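Local atomic coordinates of membrane lipoprotein family protein (Aeropyrum pernix, PDB entry 4PEV), a protein that probably binds nucleosides such as adenosine outside the cell membrane and delivers them to an ABC transporter. Residues M72-V86 with K299-V313. Sequence-based numbering, arbitrary orientation.
Sequences MAALGADRAAEELGV and KRVDVAVYTAIKDVV. With ADN (adenosine), chain F.
D302 and G76, 3.8 Å apart at CA, are the nearest CA pair of helices 72-84 and 301-313, which run the same general way but cross at -37°, their axes 6.9 Å apart at closest. With no CB in the way, G76 CA comes to 3.2 Å from D302 O, a CA-H...O contact, and the D302 side chain lodges among M72, L75, G76 and R79. Deeper in, the small A73, A77 and A80 let V301, V305 and I309 pack tightly: A73 CB meets V301 CG1 at 3.6 Å, beside strands 87-91 and 137-141 of the parallel sheet.

The opposite flank is polar and more open. R300 grips the D302 carboxylate side-on, NE to OD1 and NH2 to OD2, while R79 NH2 adds a salt bridge to D302 OD2 (2.6 Å) from the other helix. Bent at chi3 (-46°), the R79 chain also brings NH1 over one face of the Y306 ring, an off-centre cation-pi contact, the planes 22° apart. An asparagine at D302 would probably leave R79 and R300 without the charge that reconciles them. Farther along, Y306 OH makes a weak hydrogen bond to E83 OE2.

K299, ending strand 293-299 of the mixed sheet, hydrogen-bonds adenosine O2' through NZ, which also salt-bridges D142. Helix 301-313 thus joins two lobes with adenosine between them, consistent with the periplasmic binding protein fold. The chemistry implies an apolar inner seam, closed outside by a carboxylate two arginines share.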
loop_
_atom_site.group_PDB
_atom_site.type_symbol
_atom_site.label_atom_id
_atom_site.label_comp_id
_atom_site.label_asym_id
_atom_site.label_seq_id
_atom_site.Cartn_x
_atom_site.Cartn_y
_atom_site.Cartn_z
HETATM N N MSE C 72 -9.764 -2.234 -1.559
HETATM C CA MSE C 72 -9.809 -0.780 -1.511
HETATM C C MSE C 72 -10.439 -0.245 -2.781
HETATM O O MSE C 72 -11.419 0.507 -2.735
HETATM C CB MSE C 72 -8.366 -0.326 -1.310
HETATM C CG MSE C 72 -8.252 1.000 -0.608
HETATM SE SE MSE C 72 -9.067 0.874 1.177
HETATM C CE MSE C 72 -8.752 2.761 1.683
ATOM N N ALA C 73 -9.911 -0.666 -3.932
ATOM C CA ALA C 73 -10.439 -0.249 -5.232
ATOM C C ALA C 73 -11.924 -0.551 -5.385
ATOM O O ALA C 73 -12.693 0.295 -5.810
ATOM C CB ALA C 73 -9.658 -0.914 -6.347
ATOM N N ALA C 74 -12.326 -1.760 -5.025
ATOM C CA ALA C 74 -13.741 -2.133 -5.053
ATOM C C ALA C 74 -14.577 -1.206 -4.178
ATOM O O ALA C 74 -15.686 -0.840 -4.537
ATOM C CB ALA C 74 -13.920 -3.575 -4.605
ATOM N N LEU C 75 -14.037 -0.824 -3.033
ATOM C CA LEU C 75 -14.760 0.029 -2.113
ATOM C C LEU C 75 -15.142 1.343 -2.781
ATOM O O LEU C 75 -16.265 1.808 -2.631
ATOM C CB LEU C 75 -13.903 0.327 -0.895
ATOM C CG LEU C 75 -14.705 0.636 0.350
ATOM C CD1 LEU C 75 -15.120 -0.681 0.979
ATOM C CD2 LEU C 75 -13.894 1.460 1.334
ATOM N N GLY C 76 -14.194 1.943 -3.507
ATOM C CA GLY C 76 -14.439 3.188 -4.240
ATOM C C GLY C 76 -15.474 3.004 -5.335
ATOM O O GLY C 76 -16.320 3.857 -5.569
ATOM N N ALA C 77 -15.394 1.872 -6.013
ATOM C CA ALA C 77 -16.376 1.508 -6.997
ATOM C C ALA C 77 -17.724 1.217 -6.360
ATOM O O ALA C 77 -18.739 1.573 -6.930
ATOM C CB ALA C 77 -15.896 0.299 -7.775
ATOM N N ASP C 78 -17.740 0.549 -5.204
ATOM C CA ASP C 78 -18.997 0.204 -4.521
ATOM C C ASP C 78 -19.698 1.481 -4.039
ATOM O O ASP C 78 -20.921 1.604 -4.131
ATOM C CB ASP C 78 -18.759 -0.762 -3.337
ATOM C CG ASP C 78 -18.432 -2.237 -3.783
ATOM O OD1 ASP C 78 -18.913 -2.683 -4.862
ATOM O OD2 ASP C 78 -17.701 -2.956 -3.032
ATOM N N ARG C 79 -18.916 2.435 -3.545
ATOM C CA ARG C 79 -19.441 3.737 -3.115
ATOM C C ARG C 79 -20.054 4.514 -4.298
ATOM O O ARG C 79 -21.081 5.171 -4.149
ATOM C CB ARG C 79 -18.331 4.570 -2.449
ATOM C CG ARG C 79 -18.782 5.617 -1.436
ATOM C CD ARG C 79 -17.673 6.650 -1.166
ATOM N NE ARG C 79 -16.334 6.048 -0.947
ATOM C CZ ARG C 79 -15.150 6.688 -1.045
ATOM N NH1 ARG C 79 -15.060 7.992 -1.365
ATOM N NH2 ARG C 79 -14.030 5.999 -0.820
ATOM N N ALA C 80 -19.437 4.426 -5.468
ATOM C CA ALA C 80 -19.952 5.103 -6.656
ATOM C C ALA C 80 -21.242 4.465 -7.184
ATOM O O ALA C 80 -22.154 5.163 -7.605
ATOM C CB ALA C 80 -18.896 5.110 -7.734
ATOM N N ALA C 81 -21.317 3.137 -7.154
ATOM C CA ALA C 81 -22.550 2.421 -7.494
ATOM C C ALA C 81 -23.733 2.948 -6.705
ATOM O O ALA C 81 -24.764 3.256 -7.282
ATOM C CB ALA C 81 -22.396 0.931 -7.244
ATOM N N GLU C 82 -23.571 3.059 -5.388
ATOM C CA GLU C 82 -24.675 3.441 -4.521
ATOM C C GLU C 82 -24.936 4.946 -4.545
ATOM O O GLU C 82 -26.071 5.347 -4.733
ATOM C CB GLU C 82 -24.445 2.923 -3.096
ATOM C CG GLU C 82 -25.471 3.362 -2.040
ATOM C CD GLU C 82 -26.943 3.039 -2.363
ATOM O OE1 GLU C 82 -27.813 3.847 -1.966
ATOM O OE2 GLU C 82 -27.264 1.995 -2.985
ATOM N N GLU C 83 -23.909 5.775 -4.367
ATOM C CA GLU C 83 -24.112 7.229 -4.291
ATOM C C GLU C 83 -24.460 7.851 -5.646
ATOM O O GLU C 83 -25.384 8.638 -5.741
ATOM C CB GLU C 83 -22.882 7.942 -3.726
ATOM C CG GLU C 83 -22.702 7.851 -2.214
ATOM C CD GLU C 83 -21.398 8.502 -1.723
ATOM O OE1 GLU C 83 -20.863 8.078 -0.666
ATOM O OE2 GLU C 83 -20.893 9.436 -2.392
ATOM N N LEU C 84 -23.718 7.508 -6.693
ATOM C CA LEU C 84 -23.917 8.129 -8.023
ATOM C C LEU C 84 -24.811 7.331 -8.969
ATOM O O LEU C 84 -25.154 7.830 -10.021
ATOM C CB LEU C 84 -22.572 8.371 -8.718
ATOM C CG LEU C 84 -21.459 8.957 -7.852
ATOM C CD1 LEU C 84 -20.238 9.270 -8.696
ATOM C CD2 LEU C 84 -21.939 10.195 -7.109
ATOM N N GLY C 85 -25.151 6.094 -8.619
ATOM C CA GLY C 85 -26.119 5.308 -9.385
ATOM C C GLY C 85 -25.581 4.528 -10.575
ATOM O O GLY C 85 -26.365 4.030 -11.386
ATOM N N VAL C 86 -24.263 4.370 -10.665
ATOM C CA VAL C 86 -23.643 3.726 -11.831
ATOM C C VAL C 86 -23.660 2.190 -11.724
ATOM O O VAL C 86 -23.806 1.642 -10.625
ATOM C CB VAL C 86 -22.192 4.241 -12.082
ATOM C CG1 VAL C 86 -22.034 5.684 -11.640
ATOM C CG2 VAL C 86 -21.151 3.404 -11.380
ATOM N N LYS C 299 -3.407 3.814 1.671
ATOM C CA LYS C 299 -3.340 4.264 0.294
ATOM C C LYS C 299 -4.773 4.351 -0.180
ATOM O O LYS C 299 -5.472 3.334 -0.229
ATOM C CB LYS C 299 -2.542 3.274 -0.542
ATOM C CG LYS C 299 -2.358 3.710 -1.981
ATOM C CD LYS C 299 -0.958 3.407 -2.532
ATOM C CE LYS C 299 -0.915 2.151 -3.377
ATOM N NZ LYS C 299 0.419 1.960 -4.015
ATOM N N ARG C 300 -5.222 5.562 -0.496
ATOM C CA ARG C 300 -6.632 5.796 -0.794
ATOM C C ARG C 300 -6.983 5.508 -2.248
ATOM O O ARG C 300 -7.437 6.386 -2.986
ATOM C CB ARG C 300 -7.022 7.215 -0.403
ATOM C CG ARG C 300 -6.747 7.551 1.060
ATOM C CD ARG C 300 -7.317 6.503 2.015
ATOM N NE ARG C 300 -8.750 6.324 1.811
ATOM C CZ ARG C 300 -9.690 7.053 2.397
ATOM N NH1 ARG C 300 -9.369 8.005 3.248
ATOM N NH2 ARG C 300 -10.964 6.826 2.141
ATOM N N VAL C 301 -6.813 4.241 -2.624
ATOM C CA VAL C 301 -7.189 3.752 -3.945
ATOM C C VAL C 301 -8.693 3.923 -4.199
ATOM O O VAL C 301 -9.132 4.127 -5.338
ATOM C CB VAL C 301 -6.815 2.263 -4.092
ATOM C CG1 VAL C 301 -7.306 1.692 -5.420
ATOM C CG2 VAL C 301 -5.313 2.088 -3.985
ATOM N N ASP C 302 -9.474 3.820 -3.128
ATOM C CA ASP C 302 -10.921 3.987 -3.192
ATOM C C ASP C 302 -11.301 5.377 -3.644
ATOM O O ASP C 302 -12.254 5.537 -4.404
ATOM C CB ASP C 302 -11.564 3.662 -1.844
ATOM C CG ASP C 302 -10.991 4.476 -0.694
ATOM O OD1 ASP C 302 -9.749 4.655 -0.593
ATOM O OD2 ASP C 302 -11.809 4.928 0.131
ATOM N N VAL C 303 -10.535 6.374 -3.213
ATOM C CA VAL C 303 -10.802 7.749 -3.602
ATOM C C VAL C 303 -10.403 7.950 -5.055
ATOM O O VAL C 303 -11.118 8.603 -5.797
ATOM C CB VAL C 303 -10.099 8.759 -2.669
ATOM C CG1 VAL C 303 -10.263 10.180 -3.171
ATOM C CG2 VAL C 303 -10.659 8.634 -1.261
ATOM N N ALA C 304 -9.280 7.386 -5.476
ATOM C CA ALA C 304 -8.912 7.424 -6.902
ATOM C C ALA C 304 -10.077 6.932 -7.748
ATOM O O ALA C 304 -10.625 7.695 -8.546
ATOM C CB ALA C 304 -7.677 6.574 -7.178
ATOM N N VAL C 305 -10.466 5.674 -7.530
ATOM C CA VAL C 305 -11.522 5.022 -8.309
ATOM C C VAL C 305 -12.805 5.825 -8.263
ATOM O O VAL C 305 -13.445 6.025 -9.295
ATOM C CB VAL C 305 -11.836 3.600 -7.785
ATOM C CG1 VAL C 305 -13.108 3.038 -8.414
ATOM C CG2 VAL C 305 -10.678 2.658 -8.050
ATOM N N TYR C 306 -13.179 6.271 -7.066
ATOM C CA TYR C 306 -14.409 7.045 -6.878
ATOM C C TYR C 306 -14.360 8.421 -7.585
ATOM O O TYR C 306 -15.344 8.853 -8.184
ATOM C CB TYR C 306 -14.706 7.237 -5.377
ATOM C CG TYR C 306 -15.962 8.037 -5.147
ATOM C CD1 TYR C 306 -17.191 7.419 -5.158
ATOM C CD2 TYR C 306 -15.921 9.417 -4.981
ATOM C CE1 TYR C 306 -18.354 8.140 -4.982
ATOM C CE2 TYR C 306 -17.076 10.144 -4.814
ATOM C CZ TYR C 306 -18.288 9.494 -4.813
ATOM O OH TYR C 306 -19.467 10.176 -4.645
ATOM N N THR C 307 -13.221 9.103 -7.502
ATOM C CA THR C 307 -13.027 10.375 -8.177
ATOM C C THR C 307 -13.082 10.193 -9.690
ATOM O O THR C 307 -13.784 10.911 -10.379
ATOM C CB THR C 307 -11.684 11.008 -7.745
ATOM O OG1 THR C 307 -11.784 11.398 -6.365
ATOM C CG2 THR C 307 -11.334 12.223 -8.590
ATOM N N ALA C 308 -12.356 9.218 -10.211
ATOM C CA ALA C 308 -12.379 8.955 -11.663
ATOM C C ALA C 308 -13.781 8.630 -12.211
ATOM O O ALA C 308 -14.104 8.975 -13.348
ATOM C CB ALA C 308 -11.412 7.834 -12.010
ATOM N N ILE C 309 -14.595 7.948 -11.410
ATOM C CA ILE C 309 -15.954 7.609 -11.803
ATOM C C ILE C 309 -16.878 8.814 -11.705
ATOM O O ILE C 309 -17.756 9.001 -12.556
ATOM C CB ILE C 309 -16.512 6.481 -10.932
ATOM C CG1 ILE C 309 -15.749 5.199 -11.222
ATOM C CG2 ILE C 309 -17.987 6.255 -11.218
ATOM C CD1 ILE C 309 -15.976 4.109 -10.207
ATOM N N LYS C 310 -16.695 9.619 -10.663
ATOM C CA LYS C 310 -17.498 10.832 -10.484
ATOM C C LYS C 310 -17.230 11.808 -11.628
ATOM O O LYS C 310 -18.154 12.245 -12.305
ATOM C CB LYS C 310 -17.195 11.497 -9.148
ATOM C CG LYS C 310 -18.290 12.424 -8.688
ATOM C CD LYS C 310 -17.884 13.182 -7.442
ATOM C CE LYS C 310 -19.094 13.852 -6.804
ATOM N NZ LYS C 310 -18.661 15.008 -5.975
ATOM N N ASP C 311 -15.957 12.112 -11.865
ATOM C CA ASP C 311 -15.557 12.940 -13.005
ATOM C C ASP C 311 -16.345 12.543 -14.260
ATOM O O ASP C 311 -16.940 13.397 -14.905
ATOM C CB ASP C 311 -14.040 12.848 -13.269
ATOM C CG ASP C 311 -13.198 13.732 -12.317
ATOM O OD1 ASP C 311 -13.719 14.248 -11.304
ATOM O OD2 ASP C 311 -11.991 13.916 -12.589
ATOM N N VAL C 312 -16.391 11.256 -14.590
ATOM C CA VAL C 312 -17.132 10.831 -15.783
ATOM C C VAL C 312 -18.619 11.115 -15.647
ATOM O O VAL C 312 -19.239 11.589 -16.590
ATOM C CB VAL C 312 -16.937 9.341 -16.110
ATOM C CG1 VAL C 312 -17.877 8.901 -17.230
ATOM C CG2 VAL C 312 -15.491 9.083 -16.501
ATOM N N VAL C 313 -19.182 10.842 -14.474
ATOM C CA VAL C 313 -20.616 11.028 -14.248
ATOM C C VAL C 313 -21.043 12.484 -14.463
ATOM O O VAL C 313 -22.164 12.754 -14.907
ATOM C CB VAL C 313 -21.033 10.506 -12.845
ATOM C CG1 VAL C 313 -22.390 11.057 -12.410
ATOM C CG2 VAL C 313 -21.073 8.983 -12.841
HETATM O "O5'" ADN F . 0.046 -4.314 -0.947
HETATM C "C5'" ADN F . 1.158 -3.420 -1.145
HETATM C "C4'" ADN F . 1.224 -2.743 -2.518
HETATM O "O4'" ADN F . 1.447 -3.685 -3.571
HETATM C "C3'" ADN F . -0.008 -1.966 -2.971
HETATM O "O3'" ADN F . -0.081 -0.666 -2.374
HETATM C "C2'" ADN F . 0.173 -1.935 -4.485
HETATM O "O2'" ADN F . 1.054 -0.893 -4.928
HETATM C "C1'" ADN F . 0.799 -3.274 -4.771
HETATM N N9 ADN F . -0.225 -4.281 -5.110
HETATM C C8 ADN F . -1.013 -4.975 -4.256
HETATM N N7 ADN F . -1.832 -5.831 -4.924
HETATM C C5 ADN F . -1.549 -5.682 -6.235
HETATM C C6 ADN F . -2.026 -6.258 -7.511
HETATM N N6 ADN F . -2.998 -7.190 -7.504
HETATM N N1 ADN F . -1.471 -5.818 -8.668
HETATM C C2 ADN F . -0.504 -4.875 -8.693
HETATM N N3 ADN F . -0.025 -4.308 -7.579
HETATM C C4 ADN F . -0.497 -4.657 -6.351
#